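Local coordinates for phosphoribosylaminoimidazole carboxylase, ATPase subunit (Thermotoga maritima, PDB 3AX6), which probably catalyses the ATP-dependent joining of bicarbonate to 5-aminoimidazole ribonucleotide, giving N5-carboxyaminoimidazole ribonucleotide in purine biosynthesis, at residues F171-K176 with L247-E252; F241-F246 with I253-I258; Y193-M198 with K222-I227. All coordinates share one frame; numbering follows the deposited sequence.

How the contacts relate
All three contacts lie in the ATP-grasp domain and reach the same antiparallel sheet, in which strands 253-259, 239-248, 174-184 and 190-198 are successive neighbours. Contact 1 (171-176 with 247-252) and contact 2 (241-246 with 253-258) share strand 239-248, alternate in their segments along the chain, lie about 13 Å apart between centres, and both touch ADP. Contact 3 (193-198 with 222-227) sets helix 218-235 against this sheet, its centre about 9 Å from that of contact 2 and about 15 Å from that of contact 1. Along the chain it is nested inside the loop that contact 1 closes and precedes contact 2. A salt bridge from Lys-176 to Glu-197 links contacts 1 and 3 across neighbouring strands 174-184 and 190-198.

Contact 1: residues F171-K176 with L247-E252; sequences FVEIEK and LTKQGE. With ADP (adenosine-5'-diphosphate), chain E.
Methyl CG1 of Val-172 presses on methyl CG2 of Thr-248 at 3.3 Å, tighter than usual for two carbons, the short side chains crossing at about a right angle. The pair marks the place where the adenine-binding segment of the ATP-grasp fold leaves one sheet, enters the next and lies against the end of the hairpin formed by strands 239-248 and 253-259. Val-172 carries CG1 anti to its backbone N (chi1 168°), which brings that branch over Thr-248. Within the hairpin end, Thr-248 OG1 sits between its backbone N and carbonyl carbon (chi1 69°). From there it donates to Glu-252 OE1 at 2.8 Å and accepts from Glu-252 N at 3.0 Å, bridging the type I turn from Thr-248 to Gly-251 to the residue that follows it. An alanine in place of Thr-248 would probably leave Glu-252 N without its side-chain acceptor and Glu-252 OE1 without its donor, and open a gap beside Val-172 CG1.

Backbone bonds join the two segments. Lys-249 N reaches Glu-173 O at 2.8 Å. Further on, Glu-175 and Lys-176 both face Leu-247, which defines a classic beta bulge: Leu-247 O accepts from Glu-175 N at 2.7 Å and from Lys-176 N at 3.2 Å, while Leu-247 N donates back to Lys-176 O. Beside these bonds, Glu-173 OE1 lies against the aliphatic part of Lys-249. Glu-173 OE1 is 4.8 Å from Lys-249 NZ, not in contact, though the opposite charges probably attract weakly.

On the nucleotide side, adenine C2 lies over one face of the Phe-171 ring and Ile-174 CD1 touches the ribose. The nearly straight bond from Val-172 N to ADP N1, 2.8 Å long with an N-H...N angle of 169°, holds the adenine through the backbone.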
# COMPACT_ATOMS: atom_id res chain seq x y z
N PHE A 171 23.40 -33.33 -8.75
CA PHE A 171 22.02 -33.20 -9.19
C PHE A 171 21.10 -33.51 -8.02
O PHE A 171 21.20 -34.56 -7.40
CB PHE A 171 21.71 -34.18 -10.33
CG PHE A 171 20.34 -34.01 -10.89
CD1 PHE A 171 20.06 -32.99 -11.79
CD2 PHE A 171 19.30 -34.84 -10.48
CE1 PHE A 171 18.77 -32.79 -12.27
CE2 PHE A 171 18.00 -34.65 -10.96
CZ PHE A 171 17.74 -33.63 -11.86
N VAL A 172 20.20 -32.58 -7.73
CA VAL A 172 19.26 -32.72 -6.63
C VAL A 172 17.85 -33.08 -7.12
O VAL A 172 17.33 -32.46 -8.05
CB VAL A 172 19.18 -31.38 -5.82
CG1 VAL A 172 18.00 -31.41 -4.86
CG2 VAL A 172 20.48 -31.15 -5.06
N GLU A 173 17.25 -34.09 -6.51
CA GLU A 173 15.90 -34.49 -6.88
C GLU A 173 14.95 -33.62 -6.07
O GLU A 173 14.61 -33.93 -4.92
CB GLU A 173 15.64 -35.97 -6.57
CG GLU A 173 16.61 -36.91 -7.26
CD GLU A 173 16.12 -38.35 -7.29
OE1 GLU A 173 15.66 -38.86 -6.24
OE2 GLU A 173 16.21 -38.98 -8.37
N ILE A 174 14.54 -32.51 -6.68
CA ILE A 174 13.66 -31.54 -6.05
C ILE A 174 12.21 -32.00 -5.94
O ILE A 174 11.62 -32.46 -6.91
CB ILE A 174 13.71 -30.20 -6.82
CG1 ILE A 174 15.14 -29.66 -6.82
CG2 ILE A 174 12.78 -29.17 -6.16
CD1 ILE A 174 15.34 -28.45 -7.71
N GLU A 175 11.66 -31.87 -4.74
CA GLU A 175 10.27 -32.24 -4.46
C GLU A 175 9.46 -30.95 -4.61
O GLU A 175 8.42 -30.92 -5.27
CB GLU A 175 10.15 -32.76 -3.04
CG GLU A 175 9.26 -33.99 -2.87
CD GLU A 175 7.82 -33.73 -3.25
OE1 GLU A 175 7.20 -32.81 -2.68
OE2 GLU A 175 7.30 -34.46 -4.13
N LYS A 176 9.95 -29.89 -3.97
CA LYS A 176 9.32 -28.58 -4.01
C LYS A 176 10.41 -27.52 -3.92
O LYS A 176 11.48 -27.77 -3.36
CB LYS A 176 8.37 -28.40 -2.83
CG LYS A 176 7.17 -29.32 -2.86
CD LYS A 176 5.89 -28.52 -2.98
CE LYS A 176 4.69 -29.43 -3.20
NZ LYS A 176 3.42 -28.66 -3.21
N LEU A 247 13.50 -28.50 -1.40
CA LEU A 247 13.02 -29.53 -0.48
C LEU A 247 13.19 -30.76 -1.35
O LEU A 247 12.42 -30.96 -2.29
CB LEU A 247 11.54 -29.34 -0.15
CG LEU A 247 10.88 -30.58 0.49
CD1 LEU A 247 11.58 -30.92 1.79
CD2 LEU A 247 9.40 -30.34 0.75
N THR A 248 14.21 -31.58 -1.06
CA THR A 248 14.47 -32.77 -1.87
C THR A 248 13.46 -33.87 -1.64
O THR A 248 12.68 -33.83 -0.69
CB THR A 248 15.88 -33.37 -1.63
OG1 THR A 248 15.95 -33.92 -0.31
CG2 THR A 248 16.94 -32.30 -1.81
N LYS A 249 13.50 -34.86 -2.53
CA LYS A 249 12.61 -36.01 -2.47
C LYS A 249 12.95 -36.83 -1.24
O LYS A 249 12.11 -37.56 -0.72
CB LYS A 249 12.81 -36.86 -3.73
CG LYS A 249 12.00 -38.16 -3.78
CD LYS A 249 12.77 -39.24 -4.56
CE LYS A 249 11.88 -40.41 -4.97
NZ LYS A 249 10.96 -40.03 -6.09
N GLN A 250 14.18 -36.69 -0.76
CA GLN A 250 14.63 -37.42 0.42
C GLN A 250 14.53 -36.62 1.72
O GLN A 250 15.25 -36.90 2.68
CB GLN A 250 16.06 -37.93 0.21
CG GLN A 250 16.22 -38.87 -0.98
CD GLN A 250 16.44 -38.13 -2.29
OE1 GLN A 250 16.31 -38.71 -3.37
NE2 GLN A 250 16.79 -36.86 -2.20
N GLY A 251 13.66 -35.62 1.75
CA GLY A 251 13.45 -34.82 2.95
C GLY A 251 14.49 -33.83 3.43
O GLY A 251 14.46 -33.44 4.59
N GLU A 252 15.41 -33.41 2.57
CA GLU A 252 16.44 -32.46 2.98
C GLU A 252 16.11 -31.07 2.45
O GLU A 252 15.52 -30.93 1.37
CB GLU A 252 17.81 -32.86 2.43
CG GLU A 252 18.15 -34.34 2.44
CD GLU A 252 19.06 -34.73 1.27
OE1 GLU A 252 18.58 -34.80 0.11
OE2 GLU A 252 20.27 -34.96 1.51
PB ADP E . 18.92 -19.18 -11.95
O1B ADP E . 18.01 -18.86 -10.81
O2B ADP E . 18.04 -19.37 -13.29
O3B ADP E . 20.02 -17.92 -12.13
PA ADP E . 19.13 -21.63 -10.63
O1A ADP E . 20.16 -22.01 -9.64
O2A ADP E . 17.84 -21.04 -9.84
O3A ADP E . 19.80 -20.55 -11.69
O5' ADP E . 18.74 -22.96 -11.49
C5' ADP E . 17.40 -22.81 -12.00
C4' ADP E . 16.63 -24.13 -11.87
O4' ADP E . 17.48 -25.27 -12.18
C3' ADP E . 16.10 -24.33 -10.44
O3' ADP E . 14.83 -23.69 -10.23
C2' ADP E . 16.05 -25.85 -10.32
O2' ADP E . 14.79 -26.37 -10.76
C1' ADP E . 17.22 -26.33 -11.20
N9 ADP E . 18.42 -26.64 -10.39
C8 ADP E . 19.32 -25.75 -9.86
N7 ADP E . 20.25 -26.38 -9.20
C5 ADP E . 20.01 -27.71 -9.25
C6 ADP E . 20.65 -28.87 -8.73
N6 ADP E . 21.79 -28.75 -7.97
N1 ADP E . 20.11 -30.08 -8.99
C2 ADP E . 19.00 -30.22 -9.72
N3 ADP E . 18.37 -29.15 -10.23
C4 ADP E . 18.83 -27.90 -10.02

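Contact 2: residues F241-F246 with I253-I258; sequences FGIEMF and ILVNEI. With ADP (adenosine-5'-diphosphate), chain E.
Asn-256 lies over one face of the Phe-246 ring, its CB 3.8 Å from the ring centroid in a CH-pi contact. With CG anti to the backbone N (chi1 168°), the amide extends past the rim at CZ, CG 3.5 Å from Phe-246 CZ and its plane 16° from that of the ring. Both residues belong to the ADP pocket: Asn-256 ND2 makes two weak bonds, each 3.4 Å, to ADP O1A and O2A. A water donates to Glu-244 OE1 at 2.7 Å and weakly accepts from the same ND2.

Glu-244 and Glu-257 run side by side in one direction, yet from different first torsions: CG is anti to the carbonyl carbon in Glu-244 and anti to the backbone N in Glu-257. Their carboxylate planes are 58° apart, and Glu-257 OE2 bonds to Gln-104. Beneath them a classic beta bulge places Asn-256 and Glu-257 both opposite Glu-244, whose O accepts from Asn-256 N at 2.8 Å and Glu-257 N at 3.3 Å.

On the face of Ile-243, Met-245, Val-255 and Ile-258, Ile-243 CD1 lies 4.0 Å from Ile-258 CG2. Selenomethionine Met-245 touches Ile-253 CG2 with SE at 3.9 Å. Ile-243 and Ile-258 meet Val-231, and Met-245 meets Ala-224, of helix 218-235; Val-255 and Ile-258 meet Leu-108 of helix 101-110. Strands 239-248 and 253-259 form a beta hairpin of the ATP-grasp domain, and 239-248 pairs along its other edge with strand 174-184.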
# COMPACT_ATOMS: atom_id res chain seq x y z
N PHE A 241 16.25 -10.21 2.97
CA PHE A 241 16.83 -11.13 1.99
C PHE A 241 15.87 -12.21 1.51
O PHE A 241 15.01 -12.68 2.27
CB PHE A 241 18.07 -11.81 2.58
CG PHE A 241 19.14 -10.85 3.00
CD1 PHE A 241 18.95 -9.98 4.07
CD2 PHE A 241 20.34 -10.78 2.30
CE1 PHE A 241 19.92 -9.06 4.44
CE2 PHE A 241 21.32 -9.85 2.66
CZ PHE A 241 21.11 -8.99 3.72
N GLY A 242 16.04 -12.59 0.25
CA GLY A 242 15.24 -13.64 -0.35
C GLY A 242 16.10 -14.90 -0.35
O GLY A 242 17.13 -14.95 -1.03
N ILE A 243 15.70 -15.90 0.43
CA ILE A 243 16.44 -17.15 0.52
C ILE A 243 15.69 -18.26 -0.21
O ILE A 243 14.62 -18.69 0.23
CB ILE A 243 16.65 -17.58 1.99
CG1 ILE A 243 17.19 -16.42 2.83
CG2 ILE A 243 17.59 -18.78 2.05
CD1 ILE A 243 18.50 -15.85 2.35
N GLU A 244 16.25 -18.72 -1.33
CA GLU A 244 15.62 -19.77 -2.12
C GLU A 244 16.19 -21.12 -1.74
O GLU A 244 17.40 -21.30 -1.69
CB GLU A 244 15.84 -19.49 -3.60
CG GLU A 244 15.21 -18.18 -4.04
CD GLU A 244 15.66 -17.75 -5.41
OE1 GLU A 244 15.63 -18.59 -6.33
OE2 GLU A 244 16.05 -16.57 -5.56
N MSE A 245 15.31 -22.08 -1.46
CA MSE A 245 15.74 -23.40 -1.04
C MSE A 245 15.05 -24.53 -1.79
O MSE A 245 14.02 -24.33 -2.43
CB MSE A 245 15.48 -23.57 0.47
CG MSE A 245 16.20 -22.55 1.35
SE MSE A 245 15.49 -22.51 3.16
CE MSE A 245 13.93 -21.42 2.80
N PHE A 246 15.64 -25.72 -1.69
CA PHE A 246 15.09 -26.92 -2.31
C PHE A 246 14.67 -27.90 -1.23
O PHE A 246 15.40 -28.10 -0.26
CB PHE A 246 16.12 -27.65 -3.17
CG PHE A 246 16.57 -26.90 -4.39
CD1 PHE A 246 15.71 -26.04 -5.06
CD2 PHE A 246 17.85 -27.09 -4.89
CE1 PHE A 246 16.11 -25.40 -6.22
CE2 PHE A 246 18.27 -26.45 -6.05
CZ PHE A 246 17.39 -25.60 -6.72
N ILE A 253 16.48 -30.04 3.20
CA ILE A 253 16.25 -28.68 2.75
C ILE A 253 17.62 -28.02 2.52
O ILE A 253 18.40 -27.86 3.44
CB ILE A 253 15.42 -27.89 3.76
CG1 ILE A 253 14.01 -28.50 3.80
CG2 ILE A 253 15.35 -26.41 3.36
CD1 ILE A 253 13.09 -27.87 4.79
N LEU A 254 17.89 -27.70 1.26
CA LEU A 254 19.16 -27.10 0.84
C LEU A 254 18.95 -25.68 0.31
O LEU A 254 17.95 -25.41 -0.35
CB LEU A 254 19.79 -27.96 -0.26
CG LEU A 254 20.30 -29.38 0.05
CD1 LEU A 254 19.30 -30.13 0.90
CD2 LEU A 254 20.55 -30.14 -1.25
N VAL A 255 19.88 -24.78 0.60
CA VAL A 255 19.74 -23.43 0.08
C VAL A 255 20.45 -23.32 -1.28
O VAL A 255 21.64 -23.65 -1.42
CB VAL A 255 20.27 -22.37 1.06
CG1 VAL A 255 21.55 -22.83 1.69
CG2 VAL A 255 20.49 -21.05 0.33
N ASN A 256 19.71 -22.86 -2.27
CA ASN A 256 20.20 -22.72 -3.63
C ASN A 256 20.64 -21.31 -4.01
O ASN A 256 21.65 -21.13 -4.68
CB ASN A 256 19.11 -23.19 -4.60
CG ASN A 256 19.40 -22.82 -6.04
OD1 ASN A 256 20.43 -23.18 -6.58
ND2 ASN A 256 18.47 -22.11 -6.66
N GLU A 257 19.89 -20.31 -3.56
CA GLU A 257 20.21 -18.94 -3.93
C GLU A 257 19.86 -17.91 -2.86
O GLU A 257 18.98 -18.13 -2.03
CB GLU A 257 19.47 -18.59 -5.23
CG GLU A 257 19.88 -17.27 -5.87
CD GLU A 257 21.30 -17.29 -6.36
OE1 GLU A 257 21.58 -17.99 -7.36
OE2 GLU A 257 22.15 -16.63 -5.75
N ILE A 258 20.57 -16.79 -2.89
CA ILE A 258 20.35 -15.69 -1.95
C ILE A 258 20.16 -14.39 -2.72
O ILE A 258 21.00 -14.04 -3.55
CB ILE A 258 21.56 -15.48 -1.02
CG1 ILE A 258 21.88 -16.77 -0.26
CG2 ILE A 258 21.27 -14.33 -0.07
CD1 ILE A 258 23.09 -16.64 0.66
PB ADP E . 18.92 -19.18 -11.95
O1B ADP E . 18.01 -18.86 -10.81
O2B ADP E . 18.04 -19.37 -13.29
O3B ADP E . 20.02 -17.92 -12.13
PA ADP E . 19.13 -21.63 -10.63
O1A ADP E . 20.16 -22.01 -9.64
O2A ADP E . 17.84 -21.04 -9.84
O3A ADP E . 19.80 -20.55 -11.69
O5' ADP E . 18.74 -22.96 -11.49
C5' ADP E . 17.40 -22.81 -12.00
C4' ADP E . 16.63 -24.13 -11.87
O4' ADP E . 17.48 -25.27 -12.18
C3' ADP E . 16.10 -24.33 -10.44
O3' ADP E . 14.83 -23.69 -10.23
C2' ADP E . 16.05 -25.85 -10.32
O2' ADP E . 14.79 -26.37 -10.76
C1' ADP E . 17.22 -26.33 -11.20
N9 ADP E . 18.42 -26.64 -10.39
C8 ADP E . 19.32 -25.75 -9.86
N7 ADP E . 20.25 -26.38 -9.20
C5 ADP E . 20.01 -27.71 -9.25
C6 ADP E . 20.65 -28.87 -8.73
N6 ADP E . 21.79 -28.75 -7.97
N1 ADP E . 20.11 -30.08 -8.99
C2 ADP E . 19.00 -30.22 -9.72
N3 ADP E . 18.37 -29.15 -10.23
C4 ADP E . 18.83 -27.90 -10.02
O HOH W 1 15.86 -21.18 -6.97

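Contact 3: residues Y193-M198 with K222-I227; sequences YPVVEM and KIAREI
Val-195 and Arg-225 bring the two backbones nearest, their CA atoms 6.6 Å apart. Strand segment 193-198 and helix segment 222-227 run 112° apart in direction, and their axes approach to 8.3 Å, so the meeting is local: Val-195 meets Ala-224 and Arg-225, while Tyr-193 and Pro-194 meet the Arg-225 side chain, and no hydrogen bond crosses.

Val-195 points at the helix and meets Ala-224 CB with its own CB at 4.3 Å, the small alanine allowing this approach. Its CG1 also lies 3.9 Å from Arg-225 CG. The chi1 of Val-195, 11°, is close to eclipsed, which suggests some strain.

This is the seating of helix 218-235 on the large antiparallel sheet of the ATP-grasp domain. Strand 190-198 is an inner strand there, between 174-184 and 209-212, and Val-195 also touches Leu-178 and Ala-214.

Arg-225 reaches across to the backbone at Tyr-193 and Pro-194. Its chain is bent at chi3 (66°), which places NE near Tyr-193 O at 3.4 Å, at an angle too poor for a hydrogen bond. The carbonyl oxygen instead lies 3.2 Å above the guanidinium plane, over its centre, so Tyr-193 O addresses the flat face of the group; the attraction is probably electrostatic. Guanidinium atom NH1 rests 3.5 Å from Pro-194 CA. The CB of Tyr-193 points away from the helix, and its OH bonds to Thr-275 O.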
# COMPACT_ATOMS: atom_id res chain seq x y z
N TYR A 193 9.74 -14.33 7.65
CA TYR A 193 8.43 -14.45 7.02
C TYR A 193 8.05 -15.89 6.82
O TYR A 193 8.84 -16.80 7.04
CB TYR A 193 8.44 -13.72 5.67
CG TYR A 193 8.28 -12.22 5.81
CD1 TYR A 193 7.02 -11.64 5.93
CD2 TYR A 193 9.39 -11.39 5.86
CE1 TYR A 193 6.88 -10.26 6.10
CE2 TYR A 193 9.27 -10.02 6.04
CZ TYR A 193 8.01 -9.46 6.16
OH TYR A 193 7.91 -8.10 6.33
N PRO A 194 6.79 -16.14 6.44
CA PRO A 194 6.41 -17.53 6.22
C PRO A 194 7.21 -18.06 5.03
O PRO A 194 7.72 -17.29 4.21
CB PRO A 194 4.91 -17.43 5.91
CG PRO A 194 4.49 -16.21 6.68
CD PRO A 194 5.61 -15.25 6.41
N VAL A 195 7.35 -19.38 4.93
CA VAL A 195 8.06 -19.94 3.80
C VAL A 195 6.99 -20.07 2.72
O VAL A 195 5.85 -20.40 3.02
CB VAL A 195 8.71 -21.32 4.14
CG1 VAL A 195 8.21 -21.82 5.47
CG2 VAL A 195 8.43 -22.32 3.05
N VAL A 196 7.35 -19.77 1.47
CA VAL A 196 6.39 -19.88 0.38
C VAL A 196 6.78 -20.94 -0.63
O VAL A 196 7.94 -21.37 -0.68
CB VAL A 196 6.17 -18.53 -0.34
CG1 VAL A 196 5.59 -17.52 0.63
CG2 VAL A 196 7.48 -18.03 -0.93
N GLU A 197 5.81 -21.34 -1.43
CA GLU A 197 5.99 -22.39 -2.43
C GLU A 197 5.97 -21.85 -3.85
O GLU A 197 5.08 -21.07 -4.22
CB GLU A 197 4.89 -23.44 -2.26
CG GLU A 197 4.93 -24.64 -3.20
CD GLU A 197 3.71 -25.55 -3.05
OE1 GLU A 197 3.15 -25.65 -1.94
OE2 GLU A 197 3.31 -26.19 -4.05
N MSE A 198 6.96 -22.25 -4.64
CA MSE A 198 7.02 -21.85 -6.04
C MSE A 198 6.17 -22.87 -6.79
O MSE A 198 6.43 -24.06 -6.72
CB MSE A 198 8.46 -21.92 -6.57
CG MSE A 198 9.46 -21.08 -5.81
SE MSE A 198 8.93 -19.24 -5.63
CE MSE A 198 9.48 -18.60 -7.36
N LYS A 222 9.37 -25.28 9.51
CA LYS A 222 10.18 -24.88 10.66
C LYS A 222 11.67 -24.88 10.32
O LYS A 222 12.38 -23.93 10.65
CB LYS A 222 9.89 -25.82 11.83
CG LYS A 222 10.67 -25.51 13.10
CD LYS A 222 10.09 -26.28 14.29
CE LYS A 222 10.93 -26.09 15.55
NZ LYS A 222 12.29 -26.68 15.39
N ILE A 223 12.13 -25.93 9.66
CA ILE A 223 13.54 -26.04 9.28
C ILE A 223 13.92 -25.02 8.20
O ILE A 223 15.03 -24.49 8.22
CB ILE A 223 13.87 -27.47 8.78
CG1 ILE A 223 13.85 -28.44 9.97
CG2 ILE A 223 15.24 -27.49 8.08
CD1 ILE A 223 14.13 -29.89 9.58
N ALA A 224 13.01 -24.77 7.26
CA ALA A 224 13.26 -23.82 6.18
C ALA A 224 13.47 -22.40 6.73
O ALA A 224 14.32 -21.66 6.23
CB ALA A 224 12.09 -23.82 5.19
N ARG A 225 12.68 -22.04 7.74
CA ARG A 225 12.78 -20.73 8.36
C ARG A 225 14.05 -20.66 9.19
O ARG A 225 14.64 -19.59 9.34
CB ARG A 225 11.55 -20.44 9.23
CG ARG A 225 10.24 -20.35 8.44
CD ARG A 225 9.02 -20.03 9.31
NE ARG A 225 9.09 -18.68 9.89
CZ ARG A 225 8.05 -17.86 10.02
NH1 ARG A 225 6.84 -18.23 9.60
NH2 ARG A 225 8.21 -16.65 10.55
N GLU A 226 14.47 -21.80 9.72
CA GLU A 226 15.69 -21.88 10.51
C GLU A 226 16.91 -21.74 9.59
O GLU A 226 17.84 -20.99 9.89
CB GLU A 226 15.75 -23.21 11.28
CG GLU A 226 14.69 -23.34 12.38
CD GLU A 226 14.72 -24.69 13.11
OE1 GLU A 226 13.91 -24.88 14.04
OE2 GLU A 226 15.55 -25.56 12.75
N ILE A 227 16.90 -22.47 8.48
CA ILE A 227 18.01 -22.41 7.53
C ILE A 227 18.17 -20.98 7.02
O ILE A 227 19.27 -20.43 7.02
CB ILE A 227 17.76 -23.31 6.29
CG1 ILE A 227 17.46 -24.75 6.72
CG2 ILE A 227 18.97 -23.27 5.37
CD1 ILE A 227 18.57 -25.42 7.46